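Local atomic coordinates of tail fiber protein (Pseudomonas aeruginosa, PDB entry 6CL6), a protein that probably binds a receptor on the surface of target bacteria as the trimeric fiber of the R2 pyocin, a contractile injection system. Residues 334-346 with 356-369. Residues are numbered along the deposited sequence; the frame is centred on the assembly and turned at random.
Sequences AFHPGTDASTGFR and RNGYFAQAVLSWEA. With CA (calcium ion), chain L; CA (calcium ion), chain I.
Y359 meets F335, H336 and T339 at the calcium-binding tip of the fiber, where the antiparallel β-hairpin of strands 343-346 and 352-357 runs out into loops within the C-terminal domain, whose sequence family belongs to the H-type lectin clan. CB of F335 sits over the centre of the Y359 ring, 3.7 Å from its centroid, a CH-π contact. T339 CG2 touches the rim of that ring at CE1, 3.6 Å away, and at the same time forms a second CH-π contact over the face of F360, 3.6 Å from the centroid. With OG1 of T339 anti to the backbone N (chi1 -169°), this methyl lies between the N and the carbonyl carbon, turned to both rings. The phenol oxygen accepts a nearly straight bond from the H336 backbone, N to OH 2.9 Å at 173°, which fixes the far end of the tyrosine.

Further along, G358 N donates to S342 O (2.9 Å), and R356 N donates to G344 O; the return bond from G344 N to R356 O is weak. R346 NH1 and R356 NH1 come within 3.9 Å, their guanidinium planes 86° apart, and D311 forms a salt bridge with each; R356 NE also bonds F335 O of the second subunit. D340 and N357 each close an Asx turn, on S342 N and Y359 N respectively, and N357 OD1 also accepts from Q331 NE2.

G358 O is a calcium ligand, joined by D309 of its own chain and P337 O of the second subunit, so the ion bridges subunits. Water 1, a ligand 2.4 Å from this calcium, donates to D340 O.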
ATOM      1  N   ALA A 334      -4.492  51.157 -99.270  1.00 18.62           N
ATOM      2  CA  ALA A 334      -5.602  51.261-100.213  1.00 19.79           C
ATOM      3  C   ALA A 334      -5.032  51.132-101.622  1.00 17.87           C
ATOM      4  O   ALA A 334      -4.967  52.078-102.405  1.00 17.74           O
ATOM      5  CB  ALA A 334      -6.336  52.580-100.016  1.00 25.45           C
ATOM      6  N   PHE A 335      -4.589  49.930-101.923  1.00 13.66           N
ATOM      7  CA  PHE A 335      -3.950  49.639-103.201  1.00 13.39           C
ATOM      8  C   PHE A 335      -4.921  49.839-104.368  1.00 22.26           C
ATOM      9  O   PHE A 335      -6.118  49.554-104.281  1.00 15.77           O
ATOM     10  CB  PHE A 335      -3.434  48.186-103.220  1.00 12.80           C
ATOM     11  CG  PHE A 335      -4.495  47.149-102.963  1.00 14.40           C
ATOM     12  CD1 PHE A 335      -5.381  46.757-103.953  1.00 12.21           C
ATOM     13  CD2 PHE A 335      -4.563  46.506-101.722  1.00 20.58           C
ATOM     14  CE1 PHE A 335      -6.325  45.789-103.723  1.00 15.40           C
ATOM     15  CE2 PHE A 335      -5.508  45.547-101.479  1.00 15.97           C
ATOM     16  CZ  PHE A 335      -6.400  45.172-102.459  1.00 12.42           C
ATOM     17  N   HIS A 336      -4.377  50.305-105.483  1.00 14.10           N
ATOM     18  CA  HIS A 336      -5.198  50.506-106.678  1.00 15.05           C
ATOM     19  C   HIS A 336      -5.814  49.194-107.122  1.00 12.77           C
ATOM     20  O   HIS A 336      -5.061  48.231-107.402  1.00 16.19           O
ATOM     21  CB  HIS A 336      -4.381  51.090-107.804  1.00 19.29           C
ATOM     22  CG  HIS A 336      -5.226  51.618-108.920  1.00 31.15           C
ATOM     23  ND1 HIS A 336      -5.879  50.798-109.804  1.00 32.72           N
ATOM     24  CD2 HIS A 336      -5.556  52.886-109.269  1.00 33.29           C
ATOM     25  CE1 HIS A 336      -6.551  51.531-110.676  1.00 25.15           C
ATOM     26  NE2 HIS A 336      -6.375  52.803-110.370  1.00 33.13           N
ATOM     27  N   PRO A 337      -7.147  49.081-107.184  1.00 15.77           N
ATOM     28  CA  PRO A 337      -7.781  47.777-107.463  1.00 19.21           C
ATOM     29  C   PRO A 337      -7.776  47.390-108.925  1.00 19.51           C
ATOM     30  O   PRO A 337      -8.302  46.320-109.277  1.00 16.53           O
ATOM     31  CB  PRO A 337      -9.213  47.975-106.952  1.00 23.62           C
ATOM     32  CG  PRO A 337      -9.456  49.412-107.170  1.00 14.01           C
ATOM     33  CD  PRO A 337      -8.141  50.142-106.976  1.00 18.32           C
ATOM     34  N   GLY A 338      -7.188  48.236-109.790  1.00 22.30           N
ATOM     35  CA  GLY A 338      -7.004  47.926-111.191  1.00 21.19           C
ATOM     36  C   GLY A 338      -5.818  47.055-111.513  1.00 22.82           C
ATOM     37  O   GLY A 338      -5.623  46.718-112.679  1.00 17.46           O
ATOM     38  N   THR A 339      -5.021  46.664-110.509  1.00 15.92           N
ATOM     39  CA  THR A 339      -3.841  45.851-110.715  1.00 17.27           C
ATOM     40  C   THR A 339      -3.761  44.775-109.635  1.00 14.85           C
ATOM     41  O   THR A 339      -4.544  44.763-108.702  1.00 19.88           O
ATOM     42  CB  THR A 339      -2.577  46.740-110.733  1.00 18.75           C
ATOM     43  OG1 THR A 339      -1.465  45.974-111.186  1.00 16.97           O
ATOM     44  CG2 THR A 339      -2.274  47.272-109.349  1.00 14.20           C
ATOM     45  N   ASP A 340      -2.791  43.863-109.783  1.00 14.98           N
ATOM     46  CA  ASP A 340      -2.579  42.837-108.779  1.00 12.41           C
ATOM     47  C   ASP A 340      -1.971  43.438-107.501  1.00 19.36           C
ATOM     48  O   ASP A 340      -1.144  44.364-107.539  1.00 13.43           O
ATOM     49  CB  ASP A 340      -1.676  41.723-109.288  1.00 27.15           C
ATOM     50  CG  ASP A 340      -1.297  40.711-108.178  1.00 46.63           C
ATOM     51  OD1 ASP A 340      -2.127  39.816-107.870  1.00 21.98           O
ATOM     52  OD2 ASP A 340      -0.173  40.806-107.597  1.00 22.63           O
ATOM     53  N   ALA A 341      -2.386  42.912-106.363  1.00 13.16           N
ATOM     54  CA  ALA A 341      -1.801  43.294-105.067  1.00 14.01           C
ATOM     55  C   ALA A 341      -1.596  42.035-104.233  1.00 17.19           C
ATOM     56  O   ALA A 341      -1.909  41.980-103.050  1.00 13.92           O
ATOM     57  CB  ALA A 341      -2.653  44.328-104.350  1.00 16.47           C
ATOM     58  N   SER A 342      -1.017  41.027-104.850  1.00 13.16           N
ATOM     59  CA  SER A 342      -0.772  39.748-104.203  1.00 13.44           C
ATOM     60  C   SER A 342       0.323  39.874-103.155  1.00 17.08           C
ATOM     61  O   SER A 342       1.066  40.839-103.113  1.00 16.13           O
ATOM     62  CB  SER A 342      -0.377  38.694-105.248  1.00 18.99           C
ATOM     63  OG  SER A 342      -1.487  38.339-106.028  1.00 22.73           O
ATOM     64  N   THR A 343       0.417  38.831-102.325  1.00 19.48           N
ATOM     65  CA  THR A 343       1.396  38.750-101.265  1.00 14.57           C
ATOM     66  C   THR A 343       2.018  37.368-101.248  1.00 17.08           C
ATOM     67  O   THR A 343       1.480  36.404-101.805  1.00 19.96           O
ATOM     68  CB  THR A 343       0.742  39.026 -99.895  1.00 24.31           C
ATOM     69  OG1 THR A 343      -0.249  38.030 -99.647  1.00 15.30           O
ATOM     70  CG2 THR A 343       0.100  40.381 -99.873  1.00 14.41           C
ATOM     71  N   GLY A 344       3.147  37.262-100.558  1.00 17.59           N
ATOM     72  CA  GLY A 344       3.766  35.973-100.352  1.00 20.13           C
ATOM     73  C   GLY A 344       4.562  35.954 -99.062  1.00 21.57           C
ATOM     74  O   GLY A 344       5.154  36.967 -98.651  1.00 18.00           O
ATOM     75  N   PHE A 345       4.571  34.790 -98.420  1.00 16.67           N
ATOM     76  CA  PHE A 345       5.414  34.525 -97.261  1.00 18.27           C
ATOM     77  C   PHE A 345       6.184  33.249 -97.565  1.00 21.98           C
ATOM     78  O   PHE A 345       5.577  32.215 -97.876  1.00 24.67           O
ATOM     79  CB  PHE A 345       4.567  34.383 -96.006  1.00 16.21           C
ATOM     80  CG  PHE A 345       5.357  34.070 -94.759  1.00 16.69           C
ATOM     81  CD1 PHE A 345       5.801  32.787 -94.498  1.00 16.25           C
ATOM     82  CD2 PHE A 345       5.620  35.067 -93.837  1.00 19.27           C
ATOM     83  CE1 PHE A 345       6.508  32.504 -93.349  1.00 18.24           C
ATOM     84  CE2 PHE A 345       6.319  34.787 -92.668  1.00 21.97           C
ATOM     85  CZ  PHE A 345       6.778  33.502 -92.436  1.00 20.54           C
ATOM     86  N   ARG A 346       7.509  33.322 -97.518  1.00 19.45           N
ATOM     87  CA  ARG A 346       8.313  32.178 -97.914  1.00 22.02           C
ATOM     88  C   ARG A 346       9.705  32.305 -97.322  1.00 19.59           C
ATOM     89  O   ARG A 346      10.072  33.334 -96.747  1.00 23.27           O
ATOM     90  CB  ARG A 346       8.386  32.047 -99.437  1.00 30.04           C
ATOM     91  CG  ARG A 346       9.464  32.909-100.091  1.00 31.82           C
ATOM     92  CD  ARG A 346       9.371  32.845-101.613  1.00 34.44           C
ATOM     93  NE  ARG A 346      10.521  33.491-102.268  1.00 34.84           N
ATOM     94  CZ  ARG A 346      10.583  34.790-102.553  1.00 28.61           C
ATOM     95  NH1 ARG A 346       9.583  35.600-102.242  1.00 25.87           N
ATOM     96  NH2 ARG A 346      11.663  35.290-103.151  1.00 31.94           N
ATOM     97  N   ARG A 356       6.885  38.833-100.119  1.00 22.24           N
ATOM     98  CA  ARG A 356       6.794  39.252-101.519  1.00 15.65           C
ATOM     99  C   ARG A 356       5.615  40.195-101.707  1.00 25.02           C
ATOM    100  O   ARG A 356       4.495  39.891-101.281  1.00 15.96           O
ATOM    101  CB  ARG A 356       6.657  38.041-102.432  1.00 18.31           C
ATOM    102  CG  ARG A 356       6.896  38.333-103.907  1.00 25.71           C
ATOM    103  CD  ARG A 356       7.113  37.021-104.635  1.00 37.70           C
ATOM    104  NE  ARG A 356       7.526  37.170-106.026  1.00 25.27           N
ATOM    105  CZ  ARG A 356       8.762  37.474-106.418  1.00 36.73           C
ATOM    106  NH1 ARG A 356       9.704  37.721-105.526  1.00 25.74           N
ATOM    107  NH2 ARG A 356       9.045  37.554-107.710  1.00 32.71           N
ATOM    108  N   ASN A 357       5.862  41.320-102.376  1.00 15.81           N
ATOM    109  CA  ASN A 357       4.827  42.311-102.660  1.00 15.98           C
ATOM    110  C   ASN A 357       4.538  42.340-104.150  1.00 15.81           C
ATOM    111  O   ASN A 357       5.356  42.823-104.943  1.00 19.94           O
ATOM    112  CB  ASN A 357       5.256  43.682-102.171  1.00 16.13           C
ATOM    113  CG  ASN A 357       4.319  44.769-102.601  1.00 14.90           C
ATOM    114  OD1 ASN A 357       3.114  44.571-102.685  1.00 14.77           O
ATOM    115  ND2 ASN A 357       4.880  45.936-102.909  1.00 15.66           N
ATOM    116  N   GLY A 358       3.374  41.824-104.533  1.00 16.60           N
ATOM    117  CA  GLY A 358       2.952  41.873-105.923  1.00 14.16           C
ATOM    118  C   GLY A 358       2.378  43.188-106.384  1.00 13.98           C
ATOM    119  O   GLY A 358       2.158  43.345-107.572  1.00 13.82           O
ATOM    120  N   TYR A 359       2.145  44.141-105.475  1.00 16.31           N
ATOM    121  CA  TYR A 359       1.582  45.435-105.863  1.00 13.85           C
ATOM    122  C   TYR A 359       2.668  46.302-106.495  1.00 16.65           C
ATOM    123  O   TYR A 359       3.824  46.269-106.049  1.00 14.48           O
ATOM    124  CB  TYR A 359       1.015  46.150-104.652  1.00 17.58           C
ATOM    125  CG  TYR A 359       0.311  47.459-104.970  1.00 13.90           C
ATOM    126  CD1 TYR A 359      -0.696  47.510-105.896  1.00 15.26           C
ATOM    127  CD2 TYR A 359       0.624  48.628-104.280  1.00 13.81           C
ATOM    128  CE1 TYR A 359      -1.343  48.713-106.191  1.00 15.72           C
ATOM    129  CE2 TYR A 359      -0.002  49.798-104.533  1.00 13.66           C
ATOM    130  CZ  TYR A 359      -0.995  49.847-105.506  1.00 16.52           C
ATOM    131  OH  TYR A 359      -1.632  51.020-105.766  1.00 20.48           O
ATOM    132  N   PHE A 360       2.290  47.111-107.494  1.00 15.55           N
ATOM    133  CA  PHE A 360       3.258  47.841-108.313  1.00 17.52           C
ATOM    134  C   PHE A 360       3.684  49.166-107.705  1.00 17.77           C
ATOM    135  O   PHE A 360       3.881  50.161-108.422  1.00 16.98           O
ATOM    136  CB  PHE A 360       2.717  48.016-109.736  1.00 20.76           C
ATOM    137  CG  PHE A 360       1.473  48.869-109.890  1.00 14.19           C
ATOM    138  CD1 PHE A 360       0.894  49.555-108.850  1.00 16.46           C
ATOM    139  CD2 PHE A 360       0.892  48.978-111.161  1.00 13.36           C
ATOM    140  CE1 PHE A 360      -0.231  50.357-109.043  1.00 19.38           C
ATOM    141  CE2 PHE A 360      -0.240  49.782-111.371  1.00 18.01           C
ATOM    142  CZ  PHE A 360      -0.800  50.477-110.324  1.00 13.96           C
ATOM    143  N   ALA A 361       3.812  49.216-106.374  1.00 16.80           N
ATOM    144  CA  ALA A 361       4.320  50.389-105.684  1.00 17.66           C
ATOM    145  C   ALA A 361       4.862  49.953-104.336  1.00 19.21           C
ATOM    146  O   ALA A 361       4.433  48.944-103.784  1.00 20.68           O
ATOM    147  CB  ALA A 361       3.256  51.468-105.482  1.00 15.67           C
ATOM    148  N   GLN A 362       5.817  50.721-103.815  1.00 22.02           N
ATOM    149  CA  GLN A 362       6.266  50.518-102.443  1.00 18.98           C
ATOM    150  C   GLN A 362       5.056  50.470-101.514  1.00 21.08           C
ATOM    151  O   GLN A 362       4.155  51.313-101.605  1.00 19.48           O
ATOM    152  CB  GLN A 362       7.207  51.648-102.025  1.00 15.97           C
ATOM    153  CG  GLN A 362       7.799  51.488-100.631  1.00 19.05           C
ATOM    154  CD  GLN A 362       8.893  52.495-100.304  1.00 24.31           C
ATOM    155  OE1 GLN A 362      10.074  52.249-100.564  1.00 41.25           O
ATOM    156  NE2 GLN A 362       8.502  53.639 -99.753  1.00 37.41           N
ATOM    157  N   ALA A 363       5.042  49.487-100.606  1.00 17.90           N
ATOM    158  CA  ALA A 363       3.856  49.300 -99.807  1.00 17.84           C
ATOM    159  C   ALA A 363       4.217  48.609 -98.506  1.00 20.02           C
ATOM    160  O   ALA A 363       5.127  47.788 -98.452  1.00 17.00           O
ATOM    161  CB  ALA A 363       2.770  48.485-100.514  1.00 14.84           C
ATOM    162  N   VAL A 364       3.465  48.941 -97.476  1.00 15.48           N
ATOM    163  CA  VAL A 364       3.629  48.311 -96.169  1.00 15.45           C
ATOM    164  C   VAL A 364       2.752  47.070 -96.122  1.00 18.82           C
ATOM    165  O   VAL A 364       1.544  47.151 -96.353  1.00 17.49           O
ATOM    166  CB  VAL A 364       3.277  49.269 -95.034  1.00 21.22           C
ATOM    167  CG1 VAL A 364       3.329  48.511 -93.728  1.00 16.47           C
ATOM    168  CG2 VAL A 364       4.260  50.459 -95.007  1.00 24.09           C
ATOM    169  N   LEU A 365       3.365  45.927 -95.828  1.00 15.37           N
ATOM    170  CA  LEU A 365       2.660  44.670 -95.648  1.00 21.47           C
ATOM    171  C   LEU A 365       2.811  44.207 -94.204  1.00 21.86           C
ATOM    172  O   LEU A 365       3.905  44.263 -93.625  1.00 17.60           O
ATOM    173  CB  LEU A 365       3.198  43.599 -96.597  1.00 15.96           C
ATOM    174  CG  LEU A 365       2.668  43.657 -98.050  1.00 14.90           C
ATOM    175  CD1 LEU A 365       3.055  44.958 -98.748  1.00 15.83           C
ATOM    176  CD2 LEU A 365       3.179  42.443 -98.827  1.00 14.94           C
ATOM    177  N   SER A 366       1.710  43.781 -93.616  1.00 16.01           N
ATOM    178  CA  SER A 366       1.787  43.105 -92.328  1.00 15.34           C
ATOM    179  C   SER A 366       1.925  41.609 -92.566  1.00 15.34           C
ATOM    180  O   SER A 366       1.686  41.103 -93.671  1.00 16.51           O
ATOM    181  CB  SER A 366       0.566  43.407 -91.470  1.00 16.85           C
ATOM    182  OG  SER A 366      -0.622  42.986 -92.113  1.00 14.71           O
ATOM    183  N   TRP A 367       2.344  40.897 -91.518  1.00 18.34           N
ATOM    184  CA  TRP A 367       2.588  39.484 -91.641  1.00 15.65           C
ATOM    185  C   TRP A 367       2.363  38.780 -90.305  1.00 20.53           C
ATOM    186  O   TRP A 367       2.436  39.385 -89.235  1.00 16.58           O
ATOM    187  CB  TRP A 367       4.013  39.228 -92.146  1.00 15.98           C
ATOM    188  CG  TRP A 367       5.082  39.728 -91.229  1.00 16.39           C
ATOM    189  CD1 TRP A 367       5.771  40.893 -91.350  1.00 22.99           C
ATOM    190  CD2 TRP A 367       5.574  39.088 -90.053  1.00 19.28           C
ATOM    191  NE1 TRP A 367       6.686  41.013 -90.329  1.00 20.91           N
ATOM    192  CE2 TRP A 367       6.575  39.922 -89.509  1.00 19.75           C
ATOM    193  CE3 TRP A 367       5.281  37.893 -89.410  1.00 16.71           C
ATOM    194  CZ2 TRP A 367       7.267  39.595 -88.339  1.00 17.41           C
ATOM    195  CZ3 TRP A 367       5.970  37.568 -88.230  1.00 17.08           C
ATOM    196  CH2 TRP A 367       6.949  38.413 -87.719  1.00 20.33           C
ATOM    197  N   GLU A 368       2.074  37.474 -90.397  1.00 15.69           N
ATOM    198  CA  GLU A 368       2.020  36.589 -89.251  1.00 18.68           C
ATOM    199  C   GLU A 368       2.789  35.316 -89.581  1.00 16.86           C
ATOM    200  O   GLU A 368       2.841  34.883 -90.739  1.00 19.65           O
ATOM    201  CB  GLU A 368       0.574  36.224 -88.901  1.00 24.51           C
ATOM    202  CG  GLU A 368      -0.091  37.117 -87.907  1.00 29.00           C
ATOM    203  CD  GLU A 368      -1.398  36.504 -87.397  1.00 48.46           C
ATOM    204  OE1 GLU A 368      -2.429  36.613 -88.095  1.00 29.94           O
ATOM    205  OE2 GLU A 368      -1.375  35.875 -86.323  1.00 29.84           O
ATOM    206  N   ALA A 369       3.396  34.722 -88.558  1.00 17.74           N
ATOM    207  CA  ALA A 369       4.133  33.485 -88.714  1.00 16.58           C
ATOM    208  C   ALA A 369       3.913  32.634 -87.473  1.00 22.71           C
ATOM    209  O   ALA A 369       3.619  33.159 -86.403  1.00 22.99           O
ATOM    210  CB  ALA A 369       5.626  33.741 -88.908  1.00 23.02           C
TER
HETATM  211 CA    CA L 706      -9.454  44.400-109.717  1.00 16.63          CA
HETATM  212 CA    CA I 703       2.412  43.547-109.923  1.00 20.02          CA
HETATM  213  O   HOH W   1       0.696  45.187-109.482  1.00 13.34           O
HETATM  214  O   HOH W   2       1.524  41.315-109.260  1.00 33.64           O
HETATM  215  O   HOH W   3       1.145  43.055-111.885  1.00 18.05           O
HETATM  216  O   HOH W   4       3.197  45.267-111.535  1.00 15.40           O
HETATM  217  O   HOH W   5     -10.048  42.144-110.631  1.00 12.48           O